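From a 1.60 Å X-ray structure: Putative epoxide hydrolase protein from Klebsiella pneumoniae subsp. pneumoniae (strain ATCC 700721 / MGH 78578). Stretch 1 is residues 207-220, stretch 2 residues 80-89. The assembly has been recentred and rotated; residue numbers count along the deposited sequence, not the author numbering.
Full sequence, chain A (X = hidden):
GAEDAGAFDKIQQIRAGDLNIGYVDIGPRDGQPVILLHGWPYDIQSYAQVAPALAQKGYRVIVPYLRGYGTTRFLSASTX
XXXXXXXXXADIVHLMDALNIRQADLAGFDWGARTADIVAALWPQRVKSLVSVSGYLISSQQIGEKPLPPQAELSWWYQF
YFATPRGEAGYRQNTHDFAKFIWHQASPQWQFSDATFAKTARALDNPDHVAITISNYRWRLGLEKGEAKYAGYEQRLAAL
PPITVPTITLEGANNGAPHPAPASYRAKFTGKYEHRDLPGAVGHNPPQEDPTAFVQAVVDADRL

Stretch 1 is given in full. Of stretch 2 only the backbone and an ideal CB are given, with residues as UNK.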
# COMPACT_ATOMS: atom_id res chain seq x y z
N PRO A 207 8.42 16.26 0.90
CA PRO A 207 7.70 17.45 1.36
C PRO A 207 6.17 17.36 1.35
O PRO A 207 5.51 18.18 2.00
CB PRO A 207 8.16 18.55 0.40
CG PRO A 207 8.72 17.87 -0.76
CD PRO A 207 9.27 16.53 -0.27
N ASP A 208 5.63 16.35 0.68
CA ASP A 208 4.21 16.11 0.69
C ASP A 208 3.78 15.02 1.70
O ASP A 208 2.58 14.76 1.81
CB ASP A 208 3.78 15.59 -0.68
CG ASP A 208 4.14 16.53 -1.85
OD1 ASP A 208 3.93 17.75 -1.64
OD2 ASP A 208 4.60 16.00 -2.91
N HIS A 209 4.73 14.37 2.40
CA HIS A 209 4.36 13.21 3.16
C HIS A 209 3.32 13.51 4.26
O HIS A 209 2.38 12.75 4.45
CB HIS A 209 5.60 12.59 3.81
CG HIS A 209 5.26 11.37 4.62
ND1 HIS A 209 4.80 10.22 4.03
CD2 HIS A 209 5.17 11.19 5.95
CE1 HIS A 209 4.47 9.36 4.98
NE2 HIS A 209 4.68 9.95 6.15
N VAL A 210 3.53 14.59 4.96
CA VAL A 210 2.58 14.94 6.04
C VAL A 210 1.25 15.20 5.44
O VAL A 210 0.22 14.69 5.97
CB VAL A 210 3.10 16.11 6.90
CG1 VAL A 210 2.03 16.62 7.86
CG2 VAL A 210 4.33 15.67 7.66
N ALA A 211 1.21 16.06 4.40
CA ALA A 211 -0.06 16.44 3.84
C ALA A 211 -0.83 15.20 3.37
O ALA A 211 -2.04 15.08 3.58
CB ALA A 211 0.11 17.43 2.71
N ILE A 212 -0.14 14.27 2.70
CA ILE A 212 -0.79 13.06 2.17
C ILE A 212 -1.28 12.19 3.33
O ILE A 212 -2.41 11.62 3.26
CB ILE A 212 0.15 12.27 1.24
CG1 ILE A 212 0.44 13.09 -0.01
CG2 ILE A 212 -0.46 10.92 0.85
CD1 ILE A 212 -0.75 13.43 -0.87
N THR A 213 -0.47 12.04 4.37
CA THR A 213 -0.84 11.25 5.51
C THR A 213 -2.12 11.82 6.15
O THR A 213 -3.11 11.08 6.42
CB THR A 213 0.26 11.24 6.54
OG1 THR A 213 1.41 10.57 5.99
CG2 THR A 213 -0.13 10.48 7.82
N ILE A 214 -2.11 13.11 6.44
CA ILE A 214 -3.27 13.72 7.14
C ILE A 214 -4.52 13.64 6.26
O ILE A 214 -5.63 13.34 6.75
CB ILE A 214 -2.94 15.19 7.49
CG1 ILE A 214 -1.78 15.27 8.46
CG2 ILE A 214 -4.14 15.96 8.02
CD1 ILE A 214 -1.82 14.45 9.68
N SER A 215 -4.34 13.92 4.98
CA SER A 215 -5.43 13.80 4.03
C SER A 215 -6.00 12.37 4.00
O SER A 215 -7.23 12.17 3.99
CB SER A 215 -5.03 14.23 2.63
OG SER A 215 -6.08 14.01 1.68
N ASN A 216 -5.14 11.37 3.87
CA ASN A 216 -5.58 9.97 3.88
C ASN A 216 -6.51 9.66 5.05
O ASN A 216 -7.60 9.10 4.84
CB ASN A 216 -4.37 9.02 3.86
CG ASN A 216 -4.77 7.57 3.94
OD1 ASN A 216 -4.94 6.90 2.92
ND2 ASN A 216 -4.91 7.05 5.15
N TYR A 217 -6.07 10.04 6.27
CA TYR A 217 -6.82 9.71 7.48
C TYR A 217 -8.06 10.64 7.71
O TYR A 217 -9.11 10.13 8.12
CB TYR A 217 -5.90 9.58 8.69
CG TYR A 217 -5.05 8.39 8.54
CD1 TYR A 217 -5.58 7.10 8.59
CD2 TYR A 217 -3.71 8.49 8.18
CE1 TYR A 217 -4.80 5.96 8.32
CE2 TYR A 217 -2.94 7.35 7.98
CZ TYR A 217 -3.50 6.10 8.04
OH TYR A 217 -2.72 4.99 7.72
N ARG A 218 -7.97 11.89 7.27
CA ARG A 218 -9.14 12.74 7.33
C ARG A 218 -10.18 12.26 6.33
O ARG A 218 -11.40 12.22 6.65
CB ARG A 218 -8.80 14.20 7.16
CG ARG A 218 -8.08 14.72 8.38
CD ARG A 218 -7.68 16.17 8.20
NE ARG A 218 -6.86 16.53 9.39
CZ ARG A 218 -6.37 17.72 9.61
NH1 ARG A 218 -6.60 18.70 8.72
NH2 ARG A 218 -5.59 17.93 10.69
N TRP A 219 -9.78 11.88 5.12
CA TRP A 219 -10.76 11.37 4.18
C TRP A 219 -11.46 10.13 4.72
O TRP A 219 -12.66 10.01 4.65
CB TRP A 219 -10.14 11.06 2.78
CG TRP A 219 -11.19 10.69 1.73
CD1 TRP A 219 -11.72 11.51 0.80
CD2 TRP A 219 -11.77 9.41 1.50
NE1 TRP A 219 -12.63 10.86 0.04
CE2 TRP A 219 -12.67 9.55 0.44
CE3 TRP A 219 -11.66 8.18 2.11
CZ2 TRP A 219 -13.39 8.51 -0.05
CZ3 TRP A 219 -12.36 7.14 1.62
CH2 TRP A 219 -13.23 7.30 0.55
N ARG A 220 -10.69 9.23 5.35
CA ARG A 220 -11.20 7.97 5.80
C ARG A 220 -12.31 8.17 6.85
O ARG A 220 -13.24 7.38 6.90
CB ARG A 220 -10.06 7.19 6.42
CG ARG A 220 -10.40 5.81 6.84
CD ARG A 220 -9.12 5.14 7.35
NE ARG A 220 -9.49 3.99 8.18
CZ ARG A 220 -9.88 2.83 7.71
NH1 ARG A 220 -9.93 2.60 6.40
NH2 ARG A 220 -10.22 1.88 8.58
N UNK A 80 -3.93 19.38 -5.47
CA UNK A 80 -4.17 19.06 -4.11
C UNK A 80 -3.36 17.82 -3.67
O UNK A 80 -3.26 16.84 -4.40
CB UNK A 80 -5.67 18.84 -3.90
N UNK A 81 -2.77 17.94 -2.49
CA UNK A 81 -2.02 16.82 -1.86
C UNK A 81 -3.06 15.87 -1.21
O UNK A 81 -3.31 15.87 -0.01
CB UNK A 81 -1.02 17.33 -0.82
N UNK A 82 -3.71 15.12 -2.08
CA UNK A 82 -4.92 14.36 -1.76
C UNK A 82 -4.57 12.90 -1.51
O UNK A 82 -4.05 12.22 -2.42
CB UNK A 82 -5.95 14.48 -2.89
N UNK A 83 -4.90 12.43 -0.29
CA UNK A 83 -4.74 11.01 0.08
C UNK A 83 -5.98 10.13 -0.01
O UNK A 83 -5.98 8.99 0.51
CB UNK A 83 -4.22 10.93 1.52
N UNK A 84 -6.99 10.51 -0.79
CA UNK A 84 -8.17 9.63 -0.86
C UNK A 84 -7.85 8.34 -1.64
O UNK A 84 -6.93 8.33 -2.50
CB UNK A 84 -9.34 10.36 -1.52
N UNK A 85 -8.55 7.27 -1.37
CA UNK A 85 -8.08 5.97 -1.86
C UNK A 85 -8.00 5.86 -3.36
O UNK A 85 -7.00 5.30 -3.91
CB UNK A 85 -9.00 4.86 -1.34
N UNK A 86 -9.01 6.34 -4.11
CA UNK A 86 -8.99 6.12 -5.52
C UNK A 86 -7.91 6.94 -6.24
O UNK A 86 -7.53 6.61 -7.38
CB UNK A 86 -10.37 6.44 -6.10
N UNK A 87 -7.40 7.99 -5.61
CA UNK A 87 -6.34 8.80 -6.21
C UNK A 87 -5.07 7.96 -6.36
O UNK A 87 -4.41 8.01 -7.41
CB UNK A 87 -6.06 10.05 -5.37
N UNK A 88 -4.75 7.15 -5.36
CA UNK A 88 -3.59 6.30 -5.43
C UNK A 88 -3.79 5.19 -6.43
O UNK A 88 -2.83 4.84 -7.14
CB UNK A 88 -3.27 5.72 -4.05
N UNK A 89 -4.99 4.61 -6.52
CA UNK A 89 -5.27 3.62 -7.54
C UNK A 89 -5.10 4.21 -8.94
O UNK A 89 -4.45 3.60 -9.82
CB UNK A 89 -6.69 3.07 -7.36

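Position 80 has nothing of stretch 1 within 5.5 Å of its ideal CB. Its phi of -60° and psi of 136° suit most residues, proline included. The residue is Pro80, and it makes no contact with stretch 1.

Position 81 points its CA-to-CB bond toward the helix of stretch 1. The ideal CB lies 3.7 Å from Ala211 CB and 3.9 Å from Ile212 CD1, so the start of the side chain meets apolar groups. Farther out is the carboxylate of Asp208, with OD1 5.0 Å from the ideal CB. A long side chain with an aliphatic stem and a positive end fits both features. Lysine or arginine would do, and a plain aliphatic residue would satisfy the near part. The residue is Arg81. Its CB packs 3.8 Å from Ala211 CB. Its NE donates a hydrogen bond to Asp208 OD1 at 3.0 Å, part of a salt bridge, and the carboxylate oxygen lies at the edge of the guanidinium, near its plane.

Position 82 points away from stretch 1. The nearest visible atom to its ideal CB is Ser215 OG, at 4.6 Å. Many residues would be tolerated, and a small polar one could serve the turn. The residue is Asn82. Its OD1 accepts a hydrogen bond from the backbone N of position 84 at 2.9 Å, which steadies the turn before the helix.

Position 83 is the most restrictive. An ideal CB would point into the helix, 2.6 Å from both Asn216 N and Ile212 O, and both are clashes. With phi at -98° and psi at 22°, the backbone angles alone would not demand glycine; the clashes do. The residue is Gly83. Its CA comes within 4.0 Å of Asn216 CA, and its N donates a hydrogen bond to Ser215 OG at 2.8 Å. The O of water 1 lies 3.1 Å from Gly83 O and 2.8 Å from Asn216 O, within hydrogen-bonding reach of both; which it serves is open.

Position 84 precedes a helix, at the N-cap. Its CB is directed sideways, with the ideal CB 3.5 Å from Trp219 CD1. Ser, Thr, Asp or Asn are common at such a site, but several residues whose CB can lie over the indole would suit. The residue is Gln84. Its CB sits over the five-membered ring of Trp219, 3.6 Å from the centroid, and its OE1 accepts from Asn82 ND2 at 2.7 Å.

Position 85 begins the helix with phi -62°, near the Trp219 ring. Proline is welcome in a first turn, and other apolar residues are possible. The residue is Pro85, whose CD lies 3.4 Å from the centroid of the six-membered ring, over the same face.

Positions 86, 87 and 89 have no contact with stretch 1, which leaves them undetermined. They are Ser86, Ala87 and Ala89.

Position 88 points toward stretch 1 from a distance, so a long apolar chain suits. The residue is Met88, a selenomethionine; its CE reaches Ile212 CG2 at 4.1 Å.

Stretch 2 80-89: PRNGQPSAMA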
# COMPACT_ATOMS: atom_id res chain seq x y z
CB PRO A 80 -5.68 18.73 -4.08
CG PRO A 80 -6.28 19.57 -5.15
CD PRO A 80 -5.18 19.53 -6.23
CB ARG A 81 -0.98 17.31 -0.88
CG ARG A 81 0.36 17.60 -1.53
CD ARG A 81 0.28 18.57 -2.70
NE ARG A 81 1.63 18.87 -3.12
CZ ARG A 81 1.97 19.39 -4.29
NH1 ARG A 81 1.06 19.72 -5.16
NH2 ARG A 81 3.28 19.65 -4.57
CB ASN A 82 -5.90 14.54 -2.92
CG ASN A 82 -7.21 13.75 -2.76
OD1 ASN A 82 -7.52 13.20 -1.71
ND2 ASN A 82 -7.95 13.70 -3.83
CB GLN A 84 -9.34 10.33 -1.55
CG GLN A 84 -9.25 10.51 -3.04
CD GLN A 84 -10.45 11.26 -3.57
OE1 GLN A 84 -10.39 12.49 -3.87
NE2 GLN A 84 -11.58 10.55 -3.71
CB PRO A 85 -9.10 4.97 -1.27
CG PRO A 85 -9.60 5.64 -0.01
CD PRO A 85 -9.65 7.10 -0.40
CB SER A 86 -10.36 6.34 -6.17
OG SER A 86 -10.78 7.71 -5.96
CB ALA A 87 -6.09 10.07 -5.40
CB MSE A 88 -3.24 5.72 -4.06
CG MSE A 88 -2.95 6.89 -3.10
SE MSE A 88 -2.40 6.16 -1.38
CE MSE A 88 -2.85 7.76 -0.29
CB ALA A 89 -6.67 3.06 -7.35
O HOH W 1 -8.03 7.77 2.43
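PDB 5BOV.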